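PDB 2BKL: prolyl endopeptidase from Myxococcus xanthus, which probably cleaves oligopeptides on the carboxyl side of proline, and less readily of alanine, as a serine endopeptidase of the S9A family. Local coordinates for residues Y240-I245 / V277-D282; D282-L287 / V300-P305; N445-L450 / P524-I529. All blocks are in the same frame, centred on the assembly; numbering follows the deposited sequence.

Interactions 1 and 2 sit side by side in the beta-propeller, their centres about 9 Å apart, whereas interaction 3 belongs to the alpha/beta-hydrolase domain, with its centre about 48 Å from that of interaction 1. Interaction 1 is a buried packing of two neighbouring blades through side chains, largely aromatic. Interaction 2, partly buried, lies within the second of those blades and combines an antiparallel backbone pair, a long salt bridge between partly exposed residues and a proline over an aromatic face. They share Asp282, and Phe284 of interaction 2 packs on Tyr240, Phe242 and Ala279 of interaction 1. Interaction 3 is buried too, but relies on parallel backbone hydrogen bonding, with an arginine at its outer end.

Interaction 1: residues Y240-I245 / V277-D282; sequences YLFVYI and VHAWKD
Tyr240 OH donates a hydrogen bond of 2.7 Å to Asp282 OD1, one of two direct hydrogen bonds between these segments of adjacent beta-propeller blades. Strand 241-247 lies inside one four-stranded blade and strand 275-280 is the first strand of the next; the short segments run antiparallel, their axes 9.1 Å apart, so side chains and not paired backbones make the contact. The carboxylate oxygen lies in the plane of the tyrosine ring at its edge, while the phenol meets OD1 on its anti side, 26° out of the carboxylate plane. Tyr240 and Asp282 cross at about a right angle.

The second bond is at the other end of the contact, where Val277 N donates to Tyr244 OH over 2.9 Å in a nearly straight line, the nitrogen lying close to the plane of the ring. A water hydrogen-bonded to this buried hydroxyl can also donate to Val277 O, though other acceptors may compete for its protons, so it probably bridges the same two residues. The side chain of Tyr244 is about 12 Å from the bound N-[(benzyloxy)carbonyl]-L-alanyl-L-proline, near the ligand without touching it.

Apolar packing fills the middle. The CB of Phe242 points toward strand 275-280, and its CG, anti to the carbonyl carbon (chi1 -63°), lies beside the backbone N; CE1 meets Val277 CG1 at 3.8 Å, and Val277 CB stands over one face of the ring, offset toward the rim. Phe284, on the next strand of the second blade, packs edge-to-face with both Tyr240 and Phe242 and extends this aromatic layer. Ala279 bridges the two rings of the first blade: its CB lies 4.1 Å from Phe242 CE2, at the edge of that ring, and 4.1 Å from Tyr240 CD2.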
loop_
_atom_site.group_PDB
_atom_site.type_symbol
_atom_site.label_atom_id
_atom_site.label_comp_id
_atom_site.label_asym_id
_atom_site.label_seq_id
_atom_site.Cartn_x
_atom_site.Cartn_y
_atom_site.Cartn_z
ATOM N N TYR A 240 -16.077 -3.175 24.485
ATOM C CA TYR A 240 -15.818 -1.833 23.967
ATOM C C TYR A 240 -15.813 -1.863 22.453
ATOM O O TYR A 240 -14.995 -2.517 21.805
ATOM C CB TYR A 240 -14.510 -1.256 24.543
ATOM C CG TYR A 240 -14.458 -1.259 26.059
ATOM C CD1 TYR A 240 -15.080 -0.257 26.800
ATOM C CD2 TYR A 240 -13.804 -2.276 26.749
ATOM C CE1 TYR A 240 -15.058 -0.273 28.164
ATOM C CE2 TYR A 240 -13.769 -2.290 28.132
ATOM C CZ TYR A 240 -14.411 -1.283 28.819
ATOM O OH TYR A 240 -14.419 -1.259 30.221
ATOM N N LEU A 241 -16.760 -1.130 21.903
ATOM C CA LEU A 241 -16.859 -0.892 20.472
ATOM C C LEU A 241 -16.361 0.509 20.121
ATOM O O LEU A 241 -16.777 1.486 20.702
ATOM C CB LEU A 241 -18.312 -1.069 20.047
ATOM C CG LEU A 241 -18.667 -0.719 18.611
ATOM C CD1 LEU A 241 -18.044 -1.693 17.644
ATOM C CD2 LEU A 241 -20.182 -0.694 18.497
ATOM N N PHE A 242 -15.441 0.582 19.164
ATOM C CA PHE A 242 -14.856 1.837 18.697
ATOM C C PHE A 242 -15.245 2.126 17.241
ATOM O O PHE A 242 -15.312 1.211 16.404
ATOM C CB PHE A 242 -13.329 1.768 18.769
ATOM C CG PHE A 242 -12.812 1.601 20.146
ATOM C CD1 PHE A 242 -12.720 2.683 20.986
ATOM C CD2 PHE A 242 -12.442 0.360 20.600
ATOM C CE1 PHE A 242 -12.265 2.524 22.295
ATOM C CE2 PHE A 242 -12.008 0.177 21.887
ATOM C CZ PHE A 242 -11.927 1.268 22.737
ATOM N N VAL A 243 -15.492 3.395 16.964
ATOM C CA VAL A 243 -15.692 3.887 15.613
ATOM C C VAL A 243 -14.760 5.063 15.400
ATOM O O VAL A 243 -14.729 6.025 16.179
ATOM C CB VAL A 243 -17.142 4.265 15.357
ATOM C CG1 VAL A 243 -17.294 4.981 14.009
ATOM C CG2 VAL A 243 -18.039 3.014 15.382
ATOM N N TYR A 244 -14.001 4.970 14.315
ATOM C CA TYR A 244 -13.067 5.995 13.881
ATOM C C TYR A 244 -13.626 6.759 12.691
ATOM O O TYR A 244 -14.161 6.148 11.774
ATOM C CB TYR A 244 -11.762 5.334 13.456
ATOM C CG TYR A 244 -10.989 4.585 14.529
ATOM C CD1 TYR A 244 -10.049 5.231 15.295
ATOM C CD2 TYR A 244 -11.162 3.236 14.708
ATOM C CE1 TYR A 244 -9.322 4.561 16.238
ATOM C CE2 TYR A 244 -10.436 2.549 15.672
ATOM C CZ TYR A 244 -9.522 3.217 16.421
ATOM O OH TYR A 244 -8.779 2.550 17.376
ATOM N N ILE A 245 -13.538 8.086 12.718
ATOM C CA ILE A 245 -13.732 8.908 11.529
ATOM C C ILE A 245 -12.341 9.377 11.117
ATOM O O ILE A 245 -11.724 10.193 11.820
ATOM C CB ILE A 245 -14.692 10.086 11.798
ATOM C CG1 ILE A 245 -16.072 9.566 12.256
ATOM C CG2 ILE A 245 -14.792 10.934 10.538
ATOM C CD1 ILE A 245 -17.030 10.657 12.641
ATOM N N VAL A 277 -6.646 3.243 19.212
ATOM C CA VAL A 277 -6.947 2.744 20.542
ATOM C C VAL A 277 -7.064 1.222 20.574
ATOM O O VAL A 277 -7.653 0.599 19.663
ATOM C CB VAL A 277 -8.273 3.326 21.079
ATOM C CG1 VAL A 277 -8.459 2.948 22.541
ATOM C CG2 VAL A 277 -8.318 4.791 20.870
ATOM N N HIS A 278 -6.475 0.619 21.600
ATOM C CA HIS A 278 -6.670 -0.798 21.906
ATOM C C HIS A 278 -7.105 -0.921 23.348
ATOM O O HIS A 278 -6.539 -0.280 24.208
ATOM C CB HIS A 278 -5.374 -1.556 21.632
ATOM C CG HIS A 278 -5.009 -1.566 20.180
ATOM N ND1 HIS A 278 -5.762 -2.232 19.233
ATOM C CD2 HIS A 278 -4.016 -0.941 19.504
ATOM C CE1 HIS A 278 -5.240 -2.024 18.035
ATOM N NE2 HIS A 278 -4.173 -1.254 18.174
ATOM N N ALA A 279 -8.148 -1.705 23.591
ATOM C CA ALA A 279 -8.656 -1.943 24.939
ATOM C C ALA A 279 -8.307 -3.340 25.431
ATOM O O ALA A 279 -8.461 -4.312 24.710
ATOM C CB ALA A 279 -10.135 -1.769 24.970
ATOM N N TRP A 280 -7.850 -3.417 26.663
ATOM C CA TRP A 280 -7.546 -4.698 27.294
ATOM C C TRP A 280 -7.774 -4.541 28.783
ATOM O O TRP A 280 -7.292 -3.616 29.392
ATOM C CB TRP A 280 -6.088 -5.113 26.983
ATOM C CG TRP A 280 -5.713 -6.436 27.585
ATOM C CD1 TRP A 280 -4.780 -6.659 28.535
ATOM C CD2 TRP A 280 -6.300 -7.717 27.285
ATOM N NE1 TRP A 280 -4.728 -8.001 28.843
ATOM C CE2 TRP A 280 -5.667 -8.667 28.107
ATOM C CE3 TRP A 280 -7.295 -8.161 26.404
ATOM C CZ2 TRP A 280 -6.006 -10.016 28.081
ATOM C CZ3 TRP A 280 -7.627 -9.515 26.390
ATOM C CH2 TRP A 280 -6.967 -10.415 27.199
ATOM N N LYS A 281 -8.510 -5.488 29.375
ATOM C CA LYS A 281 -8.813 -5.496 30.823
ATOM C C LYS A 281 -9.293 -4.125 31.314
ATOM O O LYS A 281 -8.860 -3.624 32.349
ATOM C CB LYS A 281 -7.629 -6.067 31.633
ATOM C CG LYS A 281 -7.411 -7.541 31.311
ATOM C CD LYS A 281 -6.457 -8.247 32.244
ATOM C CE LYS A 281 -6.396 -9.755 31.966
ATOM N NZ LYS A 281 -5.187 -10.342 32.626
ATOM N N ASP A 282 -10.263 -3.568 30.589
ATOM C CA ASP A 282 -10.940 -2.303 30.967
ATOM C C ASP A 282 -10.013 -1.096 31.041
ATOM O O ASP A 282 -10.274 -0.113 31.726
ATOM C CB ASP A 282 -11.712 -2.445 32.279
ATOM C CG ASP A 282 -12.741 -3.534 32.231
ATOM O OD1 ASP A 282 -13.600 -3.547 31.328
ATOM O OD2 ASP A 282 -12.773 -4.430 33.102
HETATM O O HOH W 1 -8.170 0.049 16.571
#

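Interaction 2: residues D282-L287 / V300-P305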
loop_
_atom_site.group_PDB
_atom_site.type_symbol
_atom_site.label_atom_id
_atom_site.label_comp_id
_atom_site.label_asym_id
_atom_site.label_seq_id
_atom_site.Cartn_x
_atom_site.Cartn_y
_atom_site.Cartn_z
ATOM N N ASP A 282 -10.263 -3.568 30.589
ATOM C CA ASP A 282 -10.940 -2.303 30.967
ATOM C C ASP A 282 -10.013 -1.096 31.041
ATOM O O ASP A 282 -10.274 -0.113 31.726
ATOM C CB ASP A 282 -11.712 -2.445 32.279
ATOM C CG ASP A 282 -12.741 -3.534 32.231
ATOM O OD1 ASP A 282 -13.600 -3.547 31.328
ATOM O OD2 ASP A 282 -12.773 -4.430 33.102
ATOM N N ARG A 283 -8.902 -1.162 30.311
ATOM C CA ARG A 283 -8.066 0.029 30.118
ATOM C C ARG A 283 -7.902 0.251 28.622
ATOM O O ARG A 283 -7.873 -0.685 27.858
ATOM C CB ARG A 283 -6.682 -0.162 30.732
ATOM C CG ARG A 283 -6.676 -0.701 32.132
ATOM C CD ARG A 283 -7.361 0.155 33.129
ATOM N NE ARG A 283 -6.610 1.368 33.424
ATOM C CZ ARG A 283 -6.971 2.259 34.328
ATOM N NH1 ARG A 283 -8.096 2.108 35.007
ATOM N NH2 ARG A 283 -6.218 3.327 34.534
ATOM N N PHE A 284 -7.825 1.510 28.199
ATOM C CA PHE A 284 -7.600 1.865 26.810
ATOM C C PHE A 284 -6.155 2.304 26.655
ATOM O O PHE A 284 -5.628 3.050 27.487
ATOM C CB PHE A 284 -8.487 3.051 26.378
ATOM C CG PHE A 284 -9.973 2.810 26.391
ATOM C CD1 PHE A 284 -10.547 1.568 26.553
ATOM C CD2 PHE A 284 -10.816 3.902 26.168
ATOM C CE1 PHE A 284 -11.928 1.426 26.512
ATOM C CE2 PHE A 284 -12.206 3.756 26.159
ATOM C CZ PHE A 284 -12.741 2.519 26.319
ATOM N N TYR A 285 -5.502 1.809 25.599
ATOM C CA TYR A 285 -4.139 2.183 25.239
ATOM C C TYR A 285 -4.212 2.992 23.955
ATOM O O TYR A 285 -4.637 2.492 22.938
ATOM C CB TYR A 285 -3.231 0.935 25.119
ATOM C CG TYR A 285 -3.188 0.205 26.442
ATOM C CD1 TYR A 285 -4.136 -0.760 26.755
ATOM C CD2 TYR A 285 -2.264 0.553 27.417
ATOM C CE1 TYR A 285 -4.166 -1.364 28.003
ATOM C CE2 TYR A 285 -2.275 -0.064 28.686
ATOM C CZ TYR A 285 -3.228 -1.022 28.957
ATOM O OH TYR A 285 -3.268 -1.598 30.195
ATOM N N VAL A 286 -3.821 4.250 24.035
ATOM C CA VAL A 286 -4.027 5.206 22.957
ATOM C C VAL A 286 -2.676 5.607 22.391
ATOM O O VAL A 286 -1.874 6.230 23.090
ATOM C CB VAL A 286 -4.772 6.468 23.445
ATOM C CG1 VAL A 286 -4.948 7.470 22.322
ATOM C CG2 VAL A 286 -6.107 6.114 24.040
ATOM N N LEU A 287 -2.452 5.269 21.132
ATOM C CA LEU A 287 -1.260 5.663 20.401
ATOM C C LEU A 287 -1.574 6.928 19.643
ATOM O O LEU A 287 -2.533 6.958 18.861
ATOM C CB LEU A 287 -0.852 4.555 19.414
ATOM C CG LEU A 287 0.258 4.889 18.423
ATOM C CD1 LEU A 287 1.607 5.142 19.100
ATOM C CD2 LEU A 287 0.352 3.764 17.379
ATOM N N VAL A 300 -5.776 5.174 29.278
ATOM C CA VAL A 300 -7.020 5.890 29.562
ATOM C C VAL A 300 -7.965 4.976 30.306
ATOM O O VAL A 300 -8.132 3.817 29.935
ATOM C CB VAL A 300 -7.672 6.361 28.253
ATOM C CG1 VAL A 300 -9.019 7.086 28.534
ATOM C CG2 VAL A 300 -6.714 7.246 27.475
ATOM N N ASP A 301 -8.570 5.502 31.373
ATOM C CA ASP A 301 -9.572 4.806 32.156
ATOM C C ASP A 301 -10.947 5.104 31.534
ATOM O O ASP A 301 -11.328 6.245 31.449
ATOM C CB ASP A 301 -9.494 5.366 33.568
ATOM C CG ASP A 301 -10.407 4.666 34.525
ATOM O OD1 ASP A 301 -11.325 3.930 34.095
ATOM O OD2 ASP A 301 -10.229 4.791 35.753
ATOM N N PRO A 302 -11.654 4.103 31.028
ATOM C CA PRO A 302 -12.965 4.345 30.400
ATOM C C PRO A 302 -13.942 5.065 31.353
ATOM O O PRO A 302 -14.835 5.732 30.868
ATOM C CB PRO A 302 -13.470 2.941 30.089
ATOM C CG PRO A 302 -12.236 2.057 30.114
ATOM C CD PRO A 302 -11.272 2.676 31.012
ATOM N N ALA A 303 -13.773 4.880 32.653
ATOM C CA ALA A 303 -14.624 5.519 33.656
ATOM C C ALA A 303 -14.307 6.986 33.859
ATOM O O ALA A 303 -15.149 7.711 34.401
ATOM C CB ALA A 303 -14.487 4.799 34.975
ATOM N N LYS A 304 -13.096 7.400 33.472
ATOM C CA LYS A 304 -12.620 8.779 33.544
ATOM C C LYS A 304 -11.871 9.146 32.257
ATOM O O LYS A 304 -10.653 9.393 32.250
ATOM C CB LYS A 304 -11.697 8.968 34.761
ATOM C CG LYS A 304 -12.332 8.654 36.090
ATOM C CD LYS A 304 -11.351 8.960 37.249
ATOM C CE LYS A 304 -11.723 10.254 37.993
ATOM N NZ LYS A 304 -12.707 10.041 39.088
ATOM N N PRO A 305 -12.595 9.179 31.157
ATOM C CA PRO A 305 -11.942 9.262 29.846
ATOM C C PRO A 305 -11.601 10.668 29.329
ATOM O O PRO A 305 -11.086 10.798 28.208
ATOM C CB PRO A 305 -12.970 8.596 28.948
ATOM C CG PRO A 305 -14.293 9.064 29.530
ATOM C CD PRO A 305 -14.059 9.089 31.029
#
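Phe284 and Val300 form an antiparallel hydrogen-bonded pair, with Phe284 N donating to Val300 O at 2.9 Å and Val300 N returning a bond to Phe284 O at 2.8 Å. Both bonds are close to straight. Just past the pair the chain leaves the strand in a type I beta turn from Asp301 to Lys304, closed by Lys304 N to Asp301 O. Asp301 OD1 accepts from Ala303 N, an Asx turn laid over the beta turn; the amide meets OD1 from above the carboxylate plane.

The charged contact is looser. The Arg283 chain is bent at chi2 and chi3, and its NH1 lies 3.5 Å from Asp301 OD2, a long salt bridge, with the two planar groups 45° apart. Asp301 CA lies over one guanidinium face, offset toward the rim. The stronger partner of this arginine is Glu299, which forms a salt bridge with NE.

Apolar contacts line the buried side. Pro302 CG stands over the face of the Phe284 ring, 3.9 Å from its centroid and 21° off the normal, a CH-pi contact nearest CE1. Phe284 CB meets Val300 CB, and Val286 CG2 reaches Val300 CG2 at 3.7 Å; Tyr240 of the preceding blade touches Pro302 as well.

Strands 283-288 and 296-300 are the two middle strands of a four-stranded antiparallel blade, and the turn opens the connection to the outermost strand 311-314, the up-and-down meander of a beta-propeller.

Interaction 3: residues N445-L450 / P524-I529; sequences NAPTLL and PKRLAI
Parallel strands 448-451 and 527-532 are neighbours in the central sheet of the alpha/beta-hydrolase domain, and the latter leads to Ser533, a ligand-pocket residue on what is probably the nucleophile elbow of this fold. Thr448 N donates to Arg526 O, Ala528 N to Thr448 O at 2.8 Å and Leu450 N to Ala528 O, the alternating bonds of a parallel pair. Contacts of the CA-H...O kind accompany them, the shortest from Ile529 CA to Leu450 O at 3.2 Å.

On one sheet face, Thr448 CG2 meets Leu527 CD1 at 3.7 Å, and Leu450 CD2 lies 4.0 Å from Ile529 CG2; helix 503-518 packs against this face. On the other, Leu449 CD1 meets Ala528 CB at 4.0 Å, and Leu671 of helix 657-674 touches both residues.

Ahead of the paired residues, Arg526 reaches across to Asn445, in the chain that leads into strand 448-451, its own chain bent at chi2 (-79°) and chi3 (-86°). Side-on, it grips one atom with two nitrogens: NE and NH2 donate to Asn445 O at 2.8 Å and 2.9 Å, and the oxygen lies in the guanidinium plane. Pro447 CG covers one face of that group, offset toward its rim, while NH1 bonds to Leu675 O, just after helix 657-674. Asn445 OD1 is instead held by Gln523. An alanine in place of Arg526, lacking the guanidinium that packs beside Pro447 CG and CD, would probably leave Asn445 O and Leu675 O without these donors.

Backbone bonds thus set the register of the buried strands, while two N-H groups of a cation converge on one carbonyl, which they would be expected to polarise, tying down the chain that enters strand 448-451.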
loop_
_atom_site.group_PDB
_atom_site.type_symbol
_atom_site.label_atom_id
_atom_site.label_comp_id
_atom_site.label_asym_id
_atom_site.label_seq_id
_atom_site.Cartn_x
_atom_site.Cartn_y
_atom_site.Cartn_z
ATOM N N ASN A 445 28.539 4.438 -14.502
ATOM C CA ASN A 445 27.874 3.870 -15.656
ATOM C C ASN A 445 26.993 2.663 -15.404
ATOM O O ASN A 445 26.495 2.060 -16.349
ATOM C CB ASN A 445 28.922 3.518 -16.712
ATOM C CG ASN A 445 28.315 3.338 -18.075
ATOM O OD1 ASN A 445 27.511 4.156 -18.519
ATOM N ND2 ASN A 445 28.677 2.262 -18.736
ATOM N N ALA A 446 26.745 2.323 -14.145
ATOM C CA ALA A 446 25.845 1.215 -13.849
ATOM C C ALA A 446 24.395 1.569 -14.181
ATOM O O ALA A 446 23.935 2.654 -13.825
ATOM C CB ALA A 446 25.942 0.853 -12.371
ATOM N N PRO A 447 23.659 0.663 -14.802
ATOM C CA PRO A 447 22.224 0.874 -15.002
ATOM C C PRO A 447 21.620 0.939 -13.599
ATOM O O PRO A 447 21.873 0.058 -12.776
ATOM C CB PRO A 447 21.760 -0.392 -15.726
ATOM C CG PRO A 447 22.902 -1.194 -15.960
ATOM C CD PRO A 447 24.110 -0.650 -15.287
ATOM N N THR A 448 20.826 1.953 -13.339
ATOM C CA THR A 448 20.297 2.182 -12.011
ATOM C C THR A 448 18.809 2.401 -12.071
ATOM O O THR A 448 18.325 3.054 -12.970
ATOM C CB THR A 448 21.025 3.409 -11.419
ATOM O OG1 THR A 448 22.413 3.084 -11.274
ATOM C CG2 THR A 448 20.533 3.797 -10.019
ATOM N N LEU A 449 18.107 1.832 -11.108
ATOM C CA LEU A 449 16.667 1.977 -10.976
ATOM C C LEU A 449 16.390 2.585 -9.603
ATOM O O LEU A 449 16.729 1.997 -8.584
ATOM C CB LEU A 449 15.981 0.630 -11.094
ATOM C CG LEU A 449 14.463 0.573 -10.942
ATOM C CD1 LEU A 449 13.779 1.376 -11.967
ATOM C CD2 LEU A 449 14.040 -0.893 -11.042
ATOM N N LEU A 450 15.779 3.748 -9.589
ATOM C CA LEU A 450 15.518 4.544 -8.393
ATOM C C LEU A 450 14.004 4.568 -8.167
ATOM O O LEU A 450 13.241 4.979 -9.056
ATOM C CB LEU A 450 16.060 5.972 -8.573
ATOM C CG LEU A 450 15.590 7.024 -7.567
ATOM C CD1 LEU A 450 16.024 6.661 -6.128
ATOM C CD2 LEU A 450 16.077 8.378 -7.962
ATOM N N PRO A 524 22.790 10.136 -16.070
ATOM C CA PRO A 524 21.386 10.271 -16.467
ATOM C C PRO A 524 20.903 9.252 -17.521
ATOM O O PRO A 524 19.820 8.672 -17.364
ATOM C CB PRO A 524 21.316 11.712 -16.961
ATOM C CG PRO A 524 22.326 12.404 -16.115
ATOM C CD PRO A 524 23.461 11.455 -16.016
ATOM N N LYS A 525 21.686 9.000 -18.566
ATOM C CA LYS A 525 21.239 8.088 -19.636
ATOM C C LYS A 525 21.199 6.627 -19.215
ATOM O O LYS A 525 20.710 5.750 -19.964
ATOM C CB LYS A 525 22.084 8.240 -20.921
ATOM C CG LYS A 525 23.486 7.650 -20.854
ATOM C CD LYS A 525 24.305 7.940 -22.148
ATOM C CE LYS A 525 24.652 9.428 -22.337
ATOM N NZ LYS A 525 25.912 9.642 -23.131
ATOM N N ARG A 526 21.706 6.343 -18.016
ATOM C CA ARG A 526 21.683 5.013 -17.462
ATOM C C ARG A 526 20.794 4.925 -16.213
ATOM O O ARG A 526 20.805 3.905 -15.511
ATOM C CB ARG A 526 23.106 4.617 -17.085
ATOM C CG ARG A 526 24.055 4.536 -18.273
ATOM C CD ARG A 526 23.884 3.251 -19.053
ATOM N NE ARG A 526 24.703 2.208 -18.457
ATOM C CZ ARG A 526 24.850 0.978 -18.943
ATOM N NH1 ARG A 526 24.145 0.570 -19.982
ATOM N NH2 ARG A 526 25.682 0.137 -18.351
ATOM N N LEU A 527 20.003 5.963 -15.954
ATOM C CA LEU A 527 19.159 6.030 -14.767
ATOM C C LEU A 527 17.690 5.937 -15.121
ATOM O O LEU A 527 17.189 6.725 -15.910
ATOM C CB LEU A 527 19.421 7.344 -14.014
ATOM C CG LEU A 527 18.561 7.623 -12.769
ATOM C CD1 LEU A 527 18.788 6.566 -11.722
ATOM C CD2 LEU A 527 18.811 9.009 -12.217
ATOM N N ALA A 528 17.011 5.006 -14.486
ATOM C CA ALA A 528 15.547 4.875 -14.586
ATOM C C ALA A 528 14.906 5.167 -13.231
ATOM O O ALA A 528 15.481 4.900 -12.170
ATOM C CB ALA A 528 15.181 3.480 -15.040
ATOM N N ILE A 529 13.689 5.694 -13.281
ATOM C CA ILE A 529 12.856 5.867 -12.101
ATOM C C ILE A 529 11.579 5.090 -12.233
ATOM O O ILE A 529 11.039 4.923 -13.325
ATOM C CB ILE A 529 12.582 7.340 -11.805
ATOM C CG1 ILE A 529 11.981 8.099 -12.998
ATOM C CG2 ILE A 529 13.847 8.005 -11.280
ATOM C CD1 ILE A 529 11.558 9.500 -12.683
#